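Local coordinates for protein CopN (Chlamydia pneumoniae, PDB 4NRH) that probably acts as a type III secretion gatekeeper, binding a chaperone to help direct the secretion of translocator proteins, at residues L18-Y22 / D69-T74; P242-E248 / M293-A297; L128-V132 / M145-Y150; A194-S198 / T276-L280; L162-A167 / L185-R190. All blocks are in the same frame, centred on the assembly; numbering follows the deposited sequence.

Contact 1 (L18-Y22 / D69-T74); sequences LADKY and DYLVQT
Tyr22 lies with one ring face over the start of the Tyr70 side chain. Tyr70 CB sits 3.7 Å from the centroid of the Tyr22 ring, almost on the ring normal, a CH-pi contact. The Tyr70 ring turns its edge to the same face in a T-shaped pair, with centroids 5.7 Å apart and planes at 73°. Tyr22 chi1 is -93°, between wells. Tyr70 chi1 is t, and Tyr70 CE1 reaches Ala19 CA at 3.5 Å. The helical segments are nearly antiparallel (150°), with axes 10.5 Å apart. Leu18 CA is nearest Thr74 CA (6.8 Å) and Ala19 CA nearest Tyr70 CA (7.0 Å). Leu18, rotamer tp, places CD2 3.7 Å from Thr74 CB. Tyr22 OH donates a very short 2.4 Å hydrogen bond to Gln73 OE1. One water joins Ala19 N to Tyr70 OH. Within the HrpJ-like region, helix 31-40 packs on both tyrosines through Leu34. Aromatic and aliphatic surface makes the contact, while both tyrosine hydroxyls keep polar partners.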
# COMPACT_ATOMS: atom_id res chain seq x y z
N LEU A 18 -2.66 -33.28 27.90
CA LEU A 18 -2.00 -32.02 27.57
C LEU A 18 -1.30 -32.06 26.21
O LEU A 18 -1.29 -31.07 25.48
CB LEU A 18 -0.99 -31.64 28.66
CG LEU A 18 -0.29 -30.30 28.46
CD1 LEU A 18 -1.30 -29.17 28.39
CD2 LEU A 18 0.72 -30.05 29.57
N ALA A 19 -0.70 -33.20 25.88
CA ALA A 19 0.01 -33.36 24.62
C ALA A 19 -0.92 -33.14 23.42
O ALA A 19 -0.54 -32.52 22.43
CB ALA A 19 0.65 -34.74 24.54
N ASP A 20 -2.14 -33.66 23.52
CA ASP A 20 -3.14 -33.50 22.47
C ASP A 20 -3.56 -32.04 22.30
O ASP A 20 -3.87 -31.60 21.20
CB ASP A 20 -4.36 -34.37 22.75
CG ASP A 20 -4.05 -35.85 22.66
OD1 ASP A 20 -3.01 -36.21 22.07
OD2 ASP A 20 -4.85 -36.66 23.19
N LYS A 21 -3.58 -31.29 23.41
CA LYS A 21 -3.97 -29.88 23.36
C LYS A 21 -2.93 -29.04 22.64
O LYS A 21 -3.28 -28.15 21.85
CB LYS A 21 -4.20 -29.34 24.77
CG LYS A 21 -5.35 -30.00 25.52
CD LYS A 21 -5.45 -29.49 26.95
CE LYS A 21 -6.54 -30.22 27.72
NZ LYS A 21 -7.88 -30.05 27.08
N TYR A 22 -1.66 -29.31 22.90
CA TYR A 22 -0.56 -28.66 22.19
C TYR A 22 -0.62 -28.94 20.69
O TYR A 22 -0.39 -28.05 19.88
CB TYR A 22 0.79 -29.13 22.74
CG TYR A 22 1.36 -28.27 23.84
CD1 TYR A 22 0.98 -28.44 25.17
CD2 TYR A 22 2.30 -27.28 23.56
CE1 TYR A 22 1.50 -27.65 26.17
CE2 TYR A 22 2.83 -26.49 24.56
CZ TYR A 22 2.43 -26.68 25.86
OH TYR A 22 2.96 -25.89 26.86
N ASP A 69 8.24 -26.38 25.82
CA ASP A 69 7.14 -25.77 26.58
C ASP A 69 6.22 -26.84 27.14
O ASP A 69 5.78 -26.76 28.28
CB ASP A 69 6.35 -24.79 25.71
CG ASP A 69 7.17 -23.58 25.29
OD1 ASP A 69 8.08 -23.19 26.05
OD2 ASP A 69 6.89 -23.02 24.21
N TYR A 70 5.92 -27.84 26.31
CA TYR A 70 5.05 -28.94 26.72
C TYR A 70 5.67 -29.78 27.83
O TYR A 70 5.00 -30.11 28.81
CB TYR A 70 4.72 -29.84 25.52
CG TYR A 70 4.31 -31.24 25.93
CD1 TYR A 70 3.06 -31.48 26.48
CD2 TYR A 70 5.18 -32.31 25.77
CE1 TYR A 70 2.68 -32.75 26.87
CE2 TYR A 70 4.80 -33.59 26.15
CZ TYR A 70 3.56 -33.80 26.70
OH TYR A 70 3.18 -35.07 27.08
N LEU A 71 6.95 -30.11 27.67
CA LEU A 71 7.65 -30.95 28.64
C LEU A 71 7.70 -30.30 30.02
O LEU A 71 7.47 -30.96 31.03
CB LEU A 71 9.07 -31.25 28.15
CG LEU A 71 9.19 -32.15 26.92
CD1 LEU A 71 10.64 -32.24 26.47
CD2 LEU A 71 8.63 -33.54 27.22
N VAL A 72 8.00 -29.01 30.05
CA VAL A 72 8.03 -28.25 31.29
C VAL A 72 6.65 -28.22 31.95
O VAL A 72 6.52 -28.37 33.17
CB VAL A 72 8.52 -26.81 31.05
CG1 VAL A 72 8.28 -25.94 32.28
CG2 VAL A 72 9.99 -26.80 30.67
N GLN A 73 5.61 -28.05 31.13
CA GLN A 73 4.25 -27.89 31.64
C GLN A 73 3.63 -29.21 32.12
O GLN A 73 2.87 -29.22 33.08
CB GLN A 73 3.36 -27.27 30.56
CG GLN A 73 2.01 -26.78 31.08
CD GLN A 73 1.16 -26.16 29.99
OE1 GLN A 73 1.61 -25.96 28.86
NE2 GLN A 73 -0.08 -25.84 30.33
N THR A 74 3.97 -30.31 31.46
CA THR A 74 3.32 -31.59 31.75
C THR A 74 3.97 -32.36 32.89
O THR A 74 3.38 -33.29 33.43
CB THR A 74 3.29 -32.50 30.50
OG1 THR A 74 2.36 -33.56 30.70
CG2 THR A 74 4.67 -33.09 30.22
O HOH W 1 0.57 -35.25 27.92

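Contact 2 (P242-E248 / M293-A297)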
# COMPACT_ATOMS: atom_id res chain seq x y z
N PRO A 242 7.98 12.73 -17.25
CA PRO A 242 7.63 11.97 -18.45
C PRO A 242 7.40 12.85 -19.68
O PRO A 242 6.79 13.92 -19.57
CB PRO A 242 6.33 11.27 -18.05
CG PRO A 242 5.74 12.16 -17.01
CD PRO A 242 6.91 12.71 -16.24
N THR A 243 7.88 12.39 -20.83
CA THR A 243 7.58 13.03 -22.10
C THR A 243 7.05 11.98 -23.07
O THR A 243 7.30 10.78 -22.89
CB THR A 243 8.81 13.73 -22.72
OG1 THR A 243 9.80 12.75 -23.04
CG2 THR A 243 9.40 14.74 -21.74
N ALA A 244 6.34 12.42 -24.10
CA ALA A 244 5.81 11.51 -25.12
C ALA A 244 6.94 10.79 -25.84
O ALA A 244 6.82 9.60 -26.16
CB ALA A 244 4.94 12.28 -26.11
N SER A 245 8.02 11.50 -26.10
CA SER A 245 9.19 10.94 -26.76
C SER A 245 9.81 9.78 -25.98
O SER A 245 10.08 8.72 -26.54
CB SER A 245 10.24 12.02 -27.00
OG SER A 245 9.78 12.98 -27.93
N LYS A 246 10.03 9.99 -24.69
CA LYS A 246 10.66 8.99 -23.83
C LYS A 246 9.78 7.75 -23.70
O LYS A 246 10.27 6.62 -23.69
CB LYS A 246 10.96 9.57 -22.45
CG LYS A 246 12.17 10.50 -22.43
CD LYS A 246 12.53 10.90 -21.01
CE LYS A 246 11.44 11.76 -20.39
NZ LYS A 246 11.81 12.22 -19.02
N VAL A 247 8.47 7.96 -23.58
CA VAL A 247 7.52 6.87 -23.47
C VAL A 247 7.49 6.06 -24.76
O VAL A 247 7.48 4.82 -24.74
CB VAL A 247 6.10 7.38 -23.15
CG1 VAL A 247 5.08 6.26 -23.26
CG2 VAL A 247 6.07 7.99 -21.75
N GLU A 248 7.47 6.75 -25.90
CA GLU A 248 7.46 6.10 -27.20
C GLU A 248 8.74 5.30 -27.43
O GLU A 248 8.69 4.17 -27.93
CB GLU A 248 7.28 7.12 -28.32
CG GLU A 248 7.28 6.52 -29.72
CD GLU A 248 7.17 7.56 -30.81
OE1 GLU A 248 7.00 8.75 -30.49
OE2 GLU A 248 7.27 7.19 -32.00
N MET A 293 0.98 11.95 -21.48
CA MET A 293 2.12 11.66 -22.34
C MET A 293 1.92 10.38 -23.15
O MET A 293 2.35 10.30 -24.30
CB MET A 293 3.40 11.54 -21.50
CG MET A 293 3.82 12.85 -20.84
SD MET A 293 3.90 14.24 -21.99
CE MET A 293 2.49 15.21 -21.45
N ILE A 294 1.26 9.39 -22.55
CA ILE A 294 0.92 8.17 -23.27
C ILE A 294 -0.09 8.48 -24.37
O ILE A 294 0.02 7.99 -25.49
CB ILE A 294 0.35 7.09 -22.33
CG1 ILE A 294 1.42 6.64 -21.33
CG2 ILE A 294 -0.15 5.89 -23.12
CD1 ILE A 294 0.89 5.70 -20.26
N ALA A 295 -1.07 9.32 -24.03
CA ALA A 295 -2.06 9.78 -25.00
C ALA A 295 -1.38 10.53 -26.15
O ALA A 295 -1.74 10.36 -27.31
CB ALA A 295 -3.10 10.67 -24.33
N ASN A 296 -0.40 11.36 -25.80
CA ASN A 296 0.36 12.11 -26.79
C ASN A 296 1.21 11.18 -27.66
O ASN A 296 1.34 11.39 -28.86
CB ASN A 296 1.26 13.15 -26.11
CG ASN A 296 0.47 14.30 -25.53
OD1 ASN A 296 -0.76 14.32 -25.59
ND2 ASN A 296 1.18 15.28 -24.97
N ALA A 297 1.79 10.16 -27.03
CA ALA A 297 2.61 9.19 -27.74
C ALA A 297 1.78 8.41 -28.76
O ALA A 297 2.24 8.16 -29.88
CB ALA A 297 3.27 8.23 -26.76
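Met293, Ala244 and Ala297 have the most surface buried here. The CA-to-CB bond of Met293 points toward segment 242-248. Its CG lies 3.4 Å from Pro242 O, and its SD lies 3.7 Å from Ala244 N and 3.9 Å from Thr243 CA. The thioether therefore packs against the backbone where the chain enters the helix. Ala244 is the point of closest backbone approach, with its CA 4.6 Å from that of Met293. Its small CB meets Asn296 CB at 3.8 Å. Ala297, one turn after Met293, puts its CB 3.9 Å from Ala244 O and 4.4 Å from Val247 CG1. Small residues at these positions suit the short axis distance of 8.3 Å, at a crossing angle of -73°. Val247 CG1 also reaches Ile294 CG1 at 4.2 Å. Thr243 is the N-cap, its OG1 accepting from Lys246 N at 3.2 Å. Val247 and Ala297 both touch Leu266 of helix 259-272, so three helices of the third helical domain meet here. Glu248 makes a salt bridge to Arg252 in its own helix. No hydrogen bond joins the two segments: the contact is apolar and backbone packing, with small alanines at the close approach.

Contact 3 (L128-V132 / M145-Y150); sequences LYLEV and MLQDRY
Arg149 and Glu131 form a two-pronged salt bridge. Arg149 NH1 donates to Glu131 OE1 at 2.8 Å, and Arg149 NH2 donates to Glu131 OE2 at 3.0 Å. The carboxylate meets the edge of the guanidinium. Glu131 is extended, with chi1 and chi2 both t. Arg149 has chi1 m and chi2 t. The pair spans a wide gap, since the axes of helices 128-132 and 145-149 are 13.0 Å apart. The helices run nearly antiparallel, at 155°. Val132 CA lies 8.9 Å from Met145 CA, and Leu128 CA lies 9.3 Å from Leu146 CA. Next to the salt bridge, long side chains fill the space. Leu128, rotamer tp, places CD1 3.5 Å from Arg149 NH1 and 4.0 Å from Met145 SD. Met145 is extended through chi1 and chi2, and its SD reaches Val132 CG2 at 3.7 Å. Tyr150 has an extended backbone (-133/155), and its OH lies 3.7 Å from Leu128 CD2. Helix 152-172 touches both, Val158 on Leu128 and Met155 on Leu146. Two antiparallel helices joined by a short connection form a helical hairpin, here in the HrpJ-like part of an all-helical fold.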
# COMPACT_ATOMS: atom_id res chain seq x y z
N LEU A 128 11.62 -17.69 5.49
CA LEU A 128 11.50 -16.47 4.70
C LEU A 128 11.20 -15.25 5.57
O LEU A 128 11.84 -14.21 5.43
CB LEU A 128 10.43 -16.62 3.63
CG LEU A 128 10.16 -15.33 2.84
CD1 LEU A 128 11.31 -15.04 1.89
CD2 LEU A 128 8.85 -15.42 2.08
N TYR A 129 10.21 -15.38 6.45
CA TYR A 129 9.84 -14.29 7.35
C TYR A 129 11.03 -13.84 8.19
O TYR A 129 11.27 -12.64 8.33
CB TYR A 129 8.69 -14.71 8.28
CG TYR A 129 8.27 -13.61 9.23
CD1 TYR A 129 7.40 -12.61 8.81
CD2 TYR A 129 8.75 -13.57 10.53
CE1 TYR A 129 7.02 -11.60 9.67
CE2 TYR A 129 8.37 -12.56 11.40
CZ TYR A 129 7.51 -11.58 10.96
OH TYR A 129 7.13 -10.57 11.82
N LEU A 130 11.76 -14.80 8.74
CA LEU A 130 12.95 -14.51 9.54
C LEU A 130 14.00 -13.76 8.71
O LEU A 130 14.63 -12.83 9.20
CB LEU A 130 13.54 -15.79 10.12
CG LEU A 130 13.23 -16.06 11.59
CD1 LEU A 130 11.75 -15.87 11.89
CD2 LEU A 130 13.68 -17.46 11.99
N GLU A 131 14.18 -14.19 7.47
CA GLU A 131 15.14 -13.54 6.57
C GLU A 131 14.70 -12.12 6.21
O GLU A 131 15.51 -11.19 6.22
CB GLU A 131 15.33 -14.36 5.30
CG GLU A 131 16.26 -13.71 4.28
CD GLU A 131 16.44 -14.55 3.03
OE1 GLU A 131 15.82 -15.63 2.94
OE2 GLU A 131 17.20 -14.12 2.14
N VAL A 132 13.42 -11.96 5.88
CA VAL A 132 12.88 -10.66 5.48
C VAL A 132 12.96 -9.64 6.60
O VAL A 132 13.39 -8.50 6.40
CB VAL A 132 11.42 -10.79 5.01
CG1 VAL A 132 10.76 -9.42 4.92
CG2 VAL A 132 11.34 -11.51 3.67
N MET A 145 14.03 -10.93 -4.10
CA MET A 145 14.04 -12.07 -3.19
C MET A 145 12.95 -13.07 -3.55
O MET A 145 13.21 -14.27 -3.64
CB MET A 145 13.87 -11.59 -1.74
CG MET A 145 14.04 -12.68 -0.70
SD MET A 145 13.79 -12.05 0.97
CE MET A 145 14.87 -10.62 0.96
N LEU A 146 11.74 -12.58 -3.76
CA LEU A 146 10.60 -13.43 -4.08
C LEU A 146 10.66 -13.99 -5.50
O LEU A 146 10.13 -15.06 -5.78
CB LEU A 146 9.29 -12.65 -3.91
CG LEU A 146 8.59 -12.68 -2.54
CD1 LEU A 146 9.48 -12.13 -1.44
CD2 LEU A 146 7.28 -11.90 -2.61
N GLN A 147 11.31 -13.25 -6.40
CA GLN A 147 11.31 -13.59 -7.82
C GLN A 147 11.97 -14.92 -8.14
O GLN A 147 11.56 -15.62 -9.07
CB GLN A 147 11.99 -12.47 -8.63
CG GLN A 147 11.04 -11.36 -9.06
CD GLN A 147 11.72 -10.34 -9.95
OE1 GLN A 147 12.91 -10.07 -9.82
NE2 GLN A 147 10.95 -9.75 -10.86
N ASP A 148 12.98 -15.29 -7.36
CA ASP A 148 13.70 -16.54 -7.58
C ASP A 148 12.98 -17.72 -6.93
O ASP A 148 13.12 -18.86 -7.38
CB ASP A 148 15.12 -16.45 -7.03
CG ASP A 148 15.89 -15.28 -7.61
OD1 ASP A 148 15.68 -14.96 -8.80
OD2 ASP A 148 16.71 -14.68 -6.88
N ARG A 149 12.21 -17.45 -5.88
CA ARG A 149 11.63 -18.50 -5.06
C ARG A 149 10.18 -18.84 -5.40
O ARG A 149 9.75 -19.98 -5.21
CB ARG A 149 11.73 -18.11 -3.58
CG ARG A 149 13.16 -17.96 -3.10
CD ARG A 149 13.23 -17.32 -1.72
NE ARG A 149 14.44 -16.51 -1.57
CZ ARG A 149 14.92 -16.09 -0.41
NH1 ARG A 149 14.28 -16.40 0.71
NH2 ARG A 149 16.03 -15.37 -0.37
N TYR A 150 9.43 -17.87 -5.91
CA TYR A 150 8.00 -18.06 -6.10
C TYR A 150 7.49 -17.63 -7.47
O TYR A 150 8.09 -16.78 -8.13
CB TYR A 150 7.21 -17.31 -5.03
CG TYR A 150 7.59 -17.67 -3.62
CD1 TYR A 150 7.11 -18.83 -3.03
CD2 TYR A 150 8.42 -16.85 -2.87
CE1 TYR A 150 7.45 -19.17 -1.73
CE2 TYR A 150 8.77 -17.18 -1.57
CZ TYR A 150 8.29 -18.34 -1.01
OH TYR A 150 8.63 -18.67 0.28

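Contact 4 (A194-S198 / T276-L280); sequences AVLTS and TSSRL
An ST turn opens the short 3-10 segment 278-280, and this loop packs on helix 179-215 beside the bound chaperone SycD. Ser277 OG accepts from Arg279 N at 3.1 Å. Leu280 N also bonds to Ser277 O, at 3.2 Å. Ser277 has polyproline-II-like angles (-60/138) before the chain turns into the 3-10 segment. Segment 194-198 is helical. Ala194 CA lies 5.3 Å from Ser277 CA, and Thr197 CA lies 5.6 Å from Thr276 CA. Ala194 CB points to the loop and meets Ser277 OG at 3.6 Å and Arg279 CB at 3.8 Å. Leu280, rotamer mt, lays its CD2 3.5 Å from Ala194 O and 3.7 Å from Val195 N, while its CD1 packs 3.2 Å from Ser198 OG. That hydroxyl hydrogen-bonds to His234, and Thr276 OG1 to Ala272 O and Tyr233.

The chaperone binds polar side chains of the loop. Ser277 OG bonds to Glu23 of the SycD chain, and Arg279 makes a salt bridge to Asp29 of that chain. The loop is thus part of the CopN-chaperone interface. One hydrogen bond ties the two segments directly. Thr197, with chi1 p, turns its OG1 back to Ala194 O in a very short bond of 2.4 Å, and that same OG1 accepts from Ser277 N at 3.3 Å.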
# COMPACT_ATOMS: atom_id res chain seq x y z
N ALA A 194 1.83 -3.40 -4.21
CA ALA A 194 1.42 -2.49 -5.27
C ALA A 194 2.12 -2.84 -6.58
O ALA A 194 1.49 -2.89 -7.64
CB ALA A 194 1.72 -1.05 -4.88
N VAL A 195 3.42 -3.09 -6.49
CA VAL A 195 4.22 -3.50 -7.64
C VAL A 195 3.69 -4.80 -8.25
O VAL A 195 3.63 -4.95 -9.47
CB VAL A 195 5.71 -3.67 -7.24
CG1 VAL A 195 6.48 -4.40 -8.33
CG2 VAL A 195 6.33 -2.32 -6.95
N LEU A 196 3.29 -5.73 -7.38
CA LEU A 196 2.78 -7.03 -7.83
C LEU A 196 1.52 -6.92 -8.69
O LEU A 196 1.29 -7.75 -9.56
CB LEU A 196 2.49 -7.92 -6.62
CG LEU A 196 3.70 -8.53 -5.91
CD1 LEU A 196 3.27 -9.30 -4.67
CD2 LEU A 196 4.48 -9.43 -6.86
N THR A 197 0.71 -5.89 -8.44
CA THR A 197 -0.51 -5.68 -9.21
C THR A 197 -0.20 -5.47 -10.69
O THR A 197 -0.97 -5.88 -11.55
CB THR A 197 -1.32 -4.48 -8.68
OG1 THR A 197 -0.56 -3.27 -8.87
CG2 THR A 197 -1.64 -4.65 -7.21
N SER A 198 0.92 -4.81 -10.97
CA SER A 198 1.35 -4.58 -12.34
C SER A 198 1.71 -5.89 -13.03
O SER A 198 1.25 -6.18 -14.13
CB SER A 198 2.53 -3.62 -12.39
OG SER A 198 2.20 -2.38 -11.81
N THR A 276 -4.04 -0.80 -12.16
CA THR A 276 -2.99 -1.10 -11.19
C THR A 276 -3.14 -0.23 -9.94
O THR A 276 -3.89 0.75 -9.94
CB THR A 276 -1.59 -0.89 -11.79
OG1 THR A 276 -1.46 0.46 -12.27
CG2 THR A 276 -1.35 -1.85 -12.95
N SER A 277 -2.44 -0.61 -8.88
CA SER A 277 -2.59 0.02 -7.57
C SER A 277 -2.27 1.51 -7.59
O SER A 277 -1.31 1.95 -8.22
CB SER A 277 -1.69 -0.68 -6.55
OG SER A 277 -1.72 0.00 -5.31
N SER A 278 -3.10 2.28 -6.88
CA SER A 278 -2.90 3.72 -6.75
C SER A 278 -1.61 4.04 -6.01
O SER A 278 -1.03 5.11 -6.17
CB SER A 278 -4.09 4.36 -6.03
OG SER A 278 -4.10 4.01 -4.66
N ARG A 279 -1.17 3.09 -5.19
CA ARG A 279 0.04 3.24 -4.39
C ARG A 279 1.30 3.32 -5.25
O ARG A 279 2.34 3.81 -4.81
CB ARG A 279 0.16 2.09 -3.39
CG ARG A 279 1.16 2.31 -2.27
CD ARG A 279 1.15 1.14 -1.30
NE ARG A 279 2.17 1.29 -0.26
CZ ARG A 279 1.98 1.94 0.88
NH1 ARG A 279 0.80 2.51 1.13
NH2 ARG A 279 2.96 2.03 1.77
N LEU A 280 1.20 2.84 -6.49
CA LEU A 280 2.30 2.89 -7.45
C LEU A 280 2.76 4.32 -7.75
O LEU A 280 3.90 4.54 -8.14
CB LEU A 280 1.90 2.21 -8.75
CG LEU A 280 1.82 0.68 -8.76
CD1 LEU A 280 1.45 0.21 -10.15
CD2 LEU A 280 3.14 0.08 -8.32

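Contact 5 (L162-A167 / L185-R190)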
# COMPACT_ATOMS: atom_id res chain seq x y z
N LEU A 162 3.61 -12.24 5.05
CA LEU A 162 4.64 -11.36 5.59
C LEU A 162 4.02 -10.23 6.39
O LEU A 162 4.49 -9.89 7.48
CB LEU A 162 5.52 -10.80 4.47
CG LEU A 162 6.42 -11.80 3.74
CD1 LEU A 162 7.24 -11.10 2.67
CD2 LEU A 162 7.32 -12.53 4.72
N MET A 163 2.95 -9.64 5.85
CA MET A 163 2.23 -8.56 6.52
C MET A 163 1.59 -9.05 7.81
O MET A 163 1.60 -8.35 8.83
CB MET A 163 1.17 -7.97 5.60
CG MET A 163 1.73 -7.22 4.40
SD MET A 163 2.56 -5.69 4.87
CE MET A 163 1.19 -4.76 5.55
N LYS A 164 1.01 -10.25 7.76
CA LYS A 164 0.36 -10.83 8.92
C LYS A 164 1.36 -11.09 10.04
O LYS A 164 1.09 -10.83 11.21
CB LYS A 164 -0.36 -12.13 8.54
CG LYS A 164 -0.90 -12.93 9.72
CD LYS A 164 -2.08 -12.22 10.36
CE LYS A 164 -2.65 -13.04 11.50
NZ LYS A 164 -3.82 -12.37 12.13
N GLY A 165 2.53 -11.61 9.67
CA GLY A 165 3.60 -11.86 10.61
C GLY A 165 4.12 -10.59 11.25
O GLY A 165 4.36 -10.55 12.46
N MET A 166 4.30 -9.55 10.45
CA MET A 166 4.84 -8.28 10.94
C MET A 166 3.83 -7.57 11.83
O MET A 166 4.20 -6.89 12.79
CB MET A 166 5.26 -7.38 9.77
CG MET A 166 6.56 -7.83 9.10
SD MET A 166 7.01 -6.84 7.66
CE MET A 166 5.49 -6.90 6.72
N ALA A 167 2.55 -7.71 11.49
CA ALA A 167 1.48 -7.16 12.31
C ALA A 167 1.49 -7.82 13.69
O ALA A 167 1.22 -7.18 14.70
CB ALA A 167 0.13 -7.36 11.64
N LEU A 185 9.38 -1.90 7.30
CA LEU A 185 9.25 -3.17 6.58
C LEU A 185 7.84 -3.35 6.02
O LEU A 185 7.66 -3.81 4.90
CB LEU A 185 9.61 -4.34 7.50
CG LEU A 185 10.77 -5.25 7.08
CD1 LEU A 185 11.50 -4.70 5.87
CD2 LEU A 185 11.73 -5.45 8.24
N MET A 186 6.84 -2.99 6.82
CA MET A 186 5.45 -3.10 6.40
C MET A 186 5.16 -2.12 5.26
O MET A 186 4.43 -2.45 4.33
CB MET A 186 4.50 -2.85 7.57
CG MET A 186 4.56 -3.94 8.65
SD MET A 186 3.43 -3.67 10.02
CE MET A 186 1.88 -4.22 9.31
N THR A 187 5.73 -0.92 5.35
CA THR A 187 5.59 0.08 4.30
C THR A 187 6.17 -0.43 2.99
O THR A 187 5.55 -0.32 1.93
CB THR A 187 6.28 1.40 4.69
OG1 THR A 187 5.62 1.97 5.83
CG2 THR A 187 6.22 2.39 3.53
N GLU A 188 7.38 -1.00 3.06
CA GLU A 188 8.05 -1.55 1.89
C GLU A 188 7.29 -2.74 1.31
O GLU A 188 7.24 -2.92 0.09
CB GLU A 188 9.48 -1.96 2.23
CG GLU A 188 10.41 -0.79 2.56
CD GLU A 188 10.52 0.22 1.43
OE1 GLU A 188 10.37 -0.17 0.25
OE2 GLU A 188 10.75 1.41 1.72
N THR A 189 6.70 -3.55 2.19
CA THR A 189 5.96 -4.72 1.75
C THR A 189 4.64 -4.30 1.09
O THR A 189 4.19 -4.93 0.14
CB THR A 189 5.67 -5.68 2.93
OG1 THR A 189 6.90 -6.06 3.55
CG2 THR A 189 4.95 -6.93 2.45
N ARG A 190 4.04 -3.23 1.60
CA ARG A 190 2.86 -2.65 0.97
C ARG A 190 3.20 -2.15 -0.43
O ARG A 190 2.41 -2.29 -1.36
CB ARG A 190 2.27 -1.52 1.82
CG ARG A 190 1.55 -2.00 3.07
CD ARG A 190 0.92 -0.84 3.82
NE ARG A 190 0.08 -1.30 4.92
CZ ARG A 190 0.39 -1.17 6.21
NH1 ARG A 190 1.53 -0.59 6.56
NH2 ARG A 190 -0.44 -1.62 7.14
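Methionine packing dominates this contact. Met163 and Met186 have the nearest CA atoms, 6.3 Å apart, and their CE methyls meet at 3.9 Å. Met163 SD also lies 3.8 Å from Met186 O and 3.6 Å from Thr189 CG2. Met166 reaches the other helix: its SD lies 3.6 Å from Leu185 CB, and its CE is 3.7 Å from Met186 CG and 3.6 Å from Thr189 OG1. Ala167 CB meets Met186 CE at 4.3 Å, and Leu162 CB meets Thr189 CG2 at 4.4 Å. The flexible thioethers bridge an axis separation of 10.1 Å.

No hydrogen bond crosses between the segments. Thr189 OG1 donates to Leu185 O at 2.7 Å, which satisfies this hydroxyl within its own helix. Arg190 offers a guanidinium face to Met163, whose CE lies 3.7 Å from Arg190 NE. The charge itself is paired with Asp24 of the chaperone SycD chain, and Met163 packs on that same aspartate.

The segments run almost antiparallel, at 164°, as expected for helices 152-172 and 179-215 joined by a short connection. Helix 122-133 packs on the pair through Tyr129, which touches Leu162 and Met166, while the SycD chain lies alongside Met163, Thr187 and Arg190.

In the fold
From the N terminus, contact 1 closes first, bringing helix 18-24 to helix 61-74. Contact 3 then closes a short hairpin, and contact 5 follows with the next one. These two touch: Tyr129 OH probably hydrogen-bonds to Gly165 O at 2.8 Å. Contact 4 closes a longer loop, returning segment 276-280 to helix 179-215, which it shares with contact 5. Arg279 packs on that contact's Thr187 and Arg190, so contact 5 touches both 3 and 4. Contact 2 opens within this loop and closes after it, bringing helix 244-255 to helix 284-301, so contacts 2 and 4 cross. Contacts 1 and 2 lie on opposite sides of the chain's centre, with centres 65 Å apart.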